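PDB 3VIQ: mating-type switching protein swi5 from Schizosaccharomyces pombe, which is required for normal mating-type switching and takes part, with Sfr1 and Rhp51, in recombinational DNA repair. Local coordinates for residues B[1-4]-B[5-9]; B[69-72]-B[73-76]. One frame throughout, in Å; residues are numbered along the deposited sequence.

Contact 1. Residues B[1-4]-B[5-9]; sequences MEKS and QLESR
Gln5 and Met1 bury the most surface here, at the start of helix 3-29. The amide of Gln5 turns back toward the chain end. Its CG stands beside its own backbone N (chi1 -62°) and the chain beyond is extended, which brings OE1 to Glu2 N at 2.9 Å. This is a hydrogen bond, with the donor above the amide carbonyl plane (37°). Glu2 is the N-cap residue and Gln5 lies three positions on, so the bond is one half of a capping box.

Met1 reaches over the same turn with an extended chain. Its CG rests 3.5 Å from Gln5 CB. Its methyl CE touches both Gln5 O, at 3.1 Å, and Arg9 CG, at 3.2 Å, and the packing there is tight. Backbone bonds from Leu6 N to Glu2 O and from Glu7 N to Lys3 O set the first helical turns.

Glu7 lies across Lys3. Glu7 OE2 is 3.5 Å from Lys3 CE. The charged atoms, Lys3 NZ and Glu7 OE2, stay 4.7 Å apart. Lys3 NZ bonds to Gly1 of the Sfr1 chain, and Lys3 and Glu7 pack on Leu5 of that chain. With an alanine in place of Glu7, Lys3 would probably lose a nearby opposite charge, and Leu5 of the Sfr1 chain some cover.

A neutral amide thus holds the cap, while Lys3, not bonded to Glu7, probably offsets part of its charge.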
ATOM      1  N   MET B   1      10.785 -22.017  41.812  1.00 78.18           N
ATOM      2  CA  MET B   1       9.975 -23.094  41.177  1.00 73.09           C
ATOM      3  C   MET B   1      10.693 -24.446  41.308  1.00 64.13           C
ATOM      4  O   MET B   1      11.820 -24.590  40.864  1.00 59.32           O
ATOM      5  CB  MET B   1       9.727 -22.743  39.697  1.00 74.81           C
ATOM      6  CG  MET B   1       8.665 -23.589  39.012  1.00 72.86           C
ATOM      7  SD  MET B   1       7.815 -22.806  37.607  1.00 76.92           S
ATOM      8  CE  MET B   1       6.401 -23.870  37.542  1.00 64.76           C
ATOM      9  N   GLU B   2      10.043 -25.434  41.916  1.00 63.12           N
ATOM     10  CA  GLU B   2      10.596 -26.794  41.946  1.00 63.14           C
ATOM     11  C   GLU B   2      10.603 -27.378  40.522  1.00 56.61           C
ATOM     12  O   GLU B   2       9.881 -26.902  39.628  1.00 54.89           O
ATOM     13  CB  GLU B   2       9.770 -27.726  42.843  1.00 70.50           C
ATOM     14  CG  GLU B   2       9.487 -27.228  44.262  1.00 78.35           C
ATOM     15  CD  GLU B   2      10.699 -27.289  45.159  1.00 82.27           C
ATOM     16  OE1 GLU B   2      11.731 -26.683  44.807  1.00 88.08           O
ATOM     17  OE2 GLU B   2      10.618 -27.934  46.227  1.00 90.81           O
ATOM     18  N   LYS B   3      11.401 -28.423  40.341  1.00 53.53           N
ATOM     19  CA  LYS B   3      11.537 -29.112  39.060  1.00 55.63           C
ATOM     20  C   LYS B   3      10.172 -29.659  38.635  1.00 54.77           C
ATOM     21  O   LYS B   3       9.779 -29.503  37.488  1.00 55.54           O
ATOM     22  CB  LYS B   3      12.567 -30.251  39.153  1.00 52.36           C
ATOM     23  CG  LYS B   3      13.078 -30.681  37.806  1.00 52.71           C
ATOM     24  CD  LYS B   3      14.022 -31.873  37.894  1.00 53.14           C
ATOM     25  CE  LYS B   3      14.102 -32.606  36.560  1.00 51.19           C
ATOM     26  NZ  LYS B   3      15.410 -33.314  36.445  1.00 53.47           N
ATOM     27  N   SER B   4       9.479 -30.276  39.589  1.00 53.51           N
ATOM     28  CA  SER B   4       8.105 -30.724  39.465  1.00 57.93           C
ATOM     29  C   SER B   4       7.164 -29.703  38.857  1.00 53.80           C
ATOM     30  O   SER B   4       6.400 -30.009  37.939  1.00 53.96           O
ATOM     31  CB  SER B   4       7.554 -31.062  40.857  1.00 60.29           C
ATOM     32  OG  SER B   4       7.920 -32.369  41.212  1.00 70.08           O
ATOM     33  N   GLN B   5       7.182 -28.509  39.429  1.00 53.14           N
ATOM     34  CA  GLN B   5       6.344 -27.429  38.955  1.00 54.04           C
ATOM     35  C   GLN B   5       6.726 -27.054  37.530  1.00 52.25           C
ATOM     36  O   GLN B   5       5.859 -26.793  36.711  1.00 53.46           O
ATOM     37  CB  GLN B   5       6.482 -26.223  39.863  1.00 57.85           C
ATOM     38  CG  GLN B   5       6.027 -26.489  41.310  1.00 62.43           C
ATOM     39  CD  GLN B   5       6.269 -25.303  42.238  1.00 65.59           C
ATOM     40  OE1 GLN B   5       7.268 -24.586  42.120  1.00 70.50           O
ATOM     41  NE2 GLN B   5       5.355 -25.098  43.170  1.00 68.85           N
ATOM     42  N   LEU B   6       8.021 -27.062  37.229  1.00 48.44           N
ATOM     43  CA  LEU B   6       8.487 -26.697  35.903  1.00 47.59           C
ATOM     44  C   LEU B   6       8.065 -27.765  34.858  1.00 45.41           C
ATOM     45  O   LEU B   6       7.622 -27.435  33.764  1.00 40.57           O
ATOM     46  CB  LEU B   6      10.007 -26.467  35.922  1.00 46.27           C
ATOM     47  CG  LEU B   6      10.595 -26.118  34.570  1.00 48.21           C
ATOM     48  CD1 LEU B   6       9.915 -24.874  34.024  1.00 45.22           C
ATOM     49  CD2 LEU B   6      12.104 -25.958  34.634  1.00 47.18           C
ATOM     50  N   GLU B   7       8.169 -29.035  35.239  1.00 46.20           N
ATOM     51  CA  GLU B   7       7.623 -30.149  34.448  1.00 47.76           C
ATOM     52  C   GLU B   7       6.149 -29.956  34.166  1.00 45.64           C
ATOM     53  O   GLU B   7       5.691 -30.254  33.066  1.00 44.30           O
ATOM     54  CB  GLU B   7       7.817 -31.505  35.181  1.00 49.00           C
ATOM     55  CG  GLU B   7       9.173 -32.137  34.925  1.00 52.28           C
ATOM     56  CD  GLU B   7       9.654 -33.142  35.993  1.00 57.74           C
ATOM     57  OE1 GLU B   7       8.911 -33.461  36.962  1.00 63.93           O
ATOM     58  OE2 GLU B   7      10.798 -33.643  35.826  1.00 58.49           O
ATOM     59  N   SER B   8       5.388 -29.504  35.164  1.00 45.73           N
ATOM     60  CA  SER B   8       3.975 -29.248  34.929  1.00 47.64           C
ATOM     61  C   SER B   8       3.760 -28.135  33.928  1.00 43.62           C
ATOM     62  O   SER B   8       2.946 -28.293  33.032  1.00 40.36           O
ATOM     63  CB  SER B   8       3.223 -28.959  36.227  1.00 53.31           C
ATOM     64  OG  SER B   8       3.098 -30.159  36.975  1.00 56.72           O
ATOM     65  N   ARG B   9       4.507 -27.033  34.018  1.00 41.93           N
ATOM     66  CA  ARG B   9       4.335 -25.969  33.010  1.00 42.63           C
ATOM     67  C   ARG B   9       4.711 -26.449  31.607  1.00 38.88           C
ATOM     68  O   ARG B   9       4.057 -26.111  30.621  1.00 38.16           O
ATOM     69  CB  ARG B   9       5.137 -24.716  33.363  1.00 46.47           C
ATOM     70  CG  ARG B   9       4.765 -24.147  34.763  1.00 50.62           C
ATOM     71  CD  ARG B   9       3.438 -23.434  34.694  1.00 52.11           C
ATOM     72  NE  ARG B   9       3.542 -22.269  33.828  1.00 50.51           N
ATOM     73  CZ  ARG B   9       2.521 -21.574  33.345  1.00 54.68           C
ATOM     74  NH1 ARG B   9       1.260 -21.909  33.637  1.00 56.24           N
ATOM     75  NH2 ARG B   9       2.774 -20.530  32.563  1.00 53.00           N
TER

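Contact 2. Residues B[69-72]-B[73-76]; sequences KCTS and VELF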
ATOM      1  N   LYS B  69     -16.058  25.070 -12.105  1.00 64.21           N
ATOM      2  CA  LYS B  69     -17.142  25.591 -11.277  1.00 64.76           C
ATOM      3  C   LYS B  69     -18.337  24.649 -11.213  1.00 63.57           C
ATOM      4  O   LYS B  69     -19.457  25.030 -11.517  1.00 62.86           O
ATOM      5  CB  LYS B  69     -17.552  26.977 -11.785  1.00 70.91           C
ATOM      6  CG  LYS B  69     -16.411  28.010 -11.729  1.00 74.27           C
ATOM      7  CD  LYS B  69     -16.088  28.413 -10.296  1.00 78.40           C
ATOM      8  CE  LYS B  69     -14.616  28.831 -10.111  1.00 84.17           C
ATOM      9  NZ  LYS B  69     -14.320  30.169 -10.703  1.00 88.39           N
ATOM     10  N   CYS B  70     -18.082  23.404 -10.813  1.00 64.41           N
ATOM     11  CA  CYS B  70     -19.137  22.397 -10.685  1.00 59.26           C
ATOM     12  C   CYS B  70     -18.803  21.395  -9.622  1.00 57.93           C
ATOM     13  O   CYS B  70     -17.667  21.332  -9.103  1.00 55.28           O
ATOM     14  CB  CYS B  70     -19.374  21.674 -12.006  1.00 59.26           C
ATOM     15  SG  CYS B  70     -18.047  20.545 -12.545  1.00 60.82           S
ATOM     16  N   THR B  71     -19.817  20.618  -9.272  1.00 60.32           N
ATOM     17  CA  THR B  71     -19.648  19.566  -8.290  1.00 56.57           C
ATOM     18  C   THR B  71     -18.945  18.430  -8.975  1.00 57.53           C
ATOM     19  O   THR B  71     -19.139  18.205 -10.185  1.00 52.67           O
ATOM     20  CB  THR B  71     -20.964  19.107  -7.724  1.00 55.28           C
ATOM     21  OG1 THR B  71     -21.714  20.252  -7.325  1.00 54.89           O
ATOM     22  CG2 THR B  71     -20.728  18.229  -6.525  1.00 57.51           C
ATOM     23  N   SER B  72     -18.109  17.738  -8.196  1.00 59.12           N
ATOM     24  CA  SER B  72     -17.252  16.668  -8.689  1.00 55.35           C
ATOM     25  C   SER B  72     -18.073  15.615  -9.432  1.00 54.33           C
ATOM     26  O   SER B  72     -17.663  15.173 -10.496  1.00 52.28           O
ATOM     27  CB  SER B  72     -16.484  16.026  -7.530  1.00 55.54           C
ATOM     28  OG  SER B  72     -17.401  15.453  -6.618  1.00 55.76           O
ATOM     29  N   VAL B  73     -19.246  15.260  -8.907  1.00 53.13           N
ATOM     30  CA  VAL B  73     -20.049  14.213  -9.535  1.00 51.45           C
ATOM     31  C   VAL B  73     -20.367  14.525 -10.998  1.00 52.80           C
ATOM     32  O   VAL B  73     -20.499  13.607 -11.789  1.00 52.70           O
ATOM     33  CB  VAL B  73     -21.367  13.896  -8.777  1.00 51.43           C
ATOM     34  CG1 VAL B  73     -21.081  13.160  -7.483  1.00 42.86           C
ATOM     35  CG2 VAL B  73     -22.196  15.174  -8.550  1.00 51.52           C
ATOM     36  N   GLU B  74     -20.443  15.802 -11.377  1.00 53.51           N
ATOM     37  CA  GLU B  74     -20.786  16.141 -12.750  1.00 50.77           C
ATOM     38  C   GLU B  74     -19.662  15.739 -13.726  1.00 51.31           C
ATOM     39  O   GLU B  74     -19.902  15.580 -14.934  1.00 48.55           O
ATOM     40  CB  GLU B  74     -21.141  17.615 -12.862  1.00 55.77           C
ATOM     41  CG  GLU B  74     -22.307  18.025 -11.935  1.00 60.87           C
ATOM     42  CD  GLU B  74     -22.569  19.526 -11.921  1.00 67.44           C
ATOM     43  OE1 GLU B  74     -22.540  20.157 -13.008  1.00 70.12           O
ATOM     44  OE2 GLU B  74     -22.822  20.075 -10.818  1.00 73.47           O
ATOM     45  N   LEU B  75     -18.455  15.494 -13.218  1.00 48.66           N
ATOM     46  CA  LEU B  75     -17.341  15.110 -14.103  1.00 50.10           C
ATOM     47  C   LEU B  75     -17.047  13.612 -14.136  1.00 49.10           C
ATOM     48  O   LEU B  75     -16.201  13.135 -14.947  1.00 46.25           O
ATOM     49  CB  LEU B  75     -16.066  15.872 -13.732  1.00 53.76           C
ATOM     50  CG  LEU B  75     -16.131  17.385 -13.794  1.00 57.37           C
ATOM     51  CD1 LEU B  75     -16.870  17.902 -12.567  1.00 62.39           C
ATOM     52  CD2 LEU B  75     -14.724  17.933 -13.843  1.00 56.69           C
ATOM     53  N   PHE B  76     -17.751  12.855 -13.295  1.00 48.80           N
ATOM     54  CA  PHE B  76     -17.488  11.400 -13.176  1.00 45.36           C
ATOM     55  C   PHE B  76     -17.613  10.666 -14.508  1.00 48.21           C
ATOM     56  O   PHE B  76     -16.792   9.793 -14.820  1.00 44.74           O
ATOM     57  CB  PHE B  76     -18.389  10.790 -12.103  1.00 46.74           C
ATOM     58  CG  PHE B  76     -17.911  11.031 -10.667  1.00 45.62           C
ATOM     59  CD1 PHE B  76     -16.798  11.849 -10.379  1.00 45.06           C
ATOM     60  CD2 PHE B  76     -18.568  10.410  -9.600  1.00 44.52           C
ATOM     61  CE1 PHE B  76     -16.360  12.049  -9.039  1.00 44.19           C
ATOM     62  CE2 PHE B  76     -18.148  10.598  -8.281  1.00 44.31           C
ATOM     63  CZ  PHE B  76     -17.036  11.423  -7.993  1.00 42.06           C
TER
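Leu75 N donates to Ser72 O at 2.9 Å, in a nearly straight bond (160° at the hydrogen). Glu74 N donates to Thr71 O at 3.0 Å, in a more bent bond. Both bonds span three residues. In both, the donor stands above the plane of the accepting carbonyl. Phe76 N continues the pattern with a bond to Val73 O at 3.2 Å. These i+3 to i bonds are those of successive tight turns, as in a 3-10 helix, just ahead of helix 76-79.

A weaker bond closes the turn from the side. Thr71 N points to Glu74 OE2 at 3.4 Å. With CG of Glu74 opposite its carbonyl carbon (chi1 -58°) and the chain straight beyond it, the carboxylate comes back across Thr71. Its other oxygen, Glu74 OE1, is 3.7 Å from Cys70 CB.

Packing surrounds these bonds. Thr71 and Val73 lie side by side and point the same way, with their CG2 methyls 3.9 Å apart. Leu75 turns CD1 back over the turn, to 3.3 Å from Thr71 O. The Cys70 sulfur also faces this methyl, but the modelled approach is too close to be trusted. Phe76 brings CD1 to 3.4 Å from Ser72 O, and Val73 CA sits over the centre of one face of its ring.

Beyond the turn, Leu75 packs on Ile61, Val64 and Ala65, and Phe76 on Leu58, all of helix 36-67. Three backbone N-H groups and three carbonyls are thus paired within the turn. The apolar side chains of Leu75 and Phe76 lie against the long helix, while Glu74 is exposed and its weak bond probably adds only modestly to the hold.

The chain opens with contact 1, which joins the first four residues to the next turn of helix 3-29. Helix 36-67 then follows. Past the end of that helix, contact 2 makes a tight turn in the loop that leads to helix 76-79. Each contact is local and spans only one or two turns of chain. They run in series, so neither nests within or crosses the other. They lie on opposite sides of the chain's centre. The centres of contact 1 and contact 2 are about 72 Å apart. Contact 1 meets the Sfr1 chain, whereas contact 2 folds back on helix 36-67 and ties the C-terminal part to it.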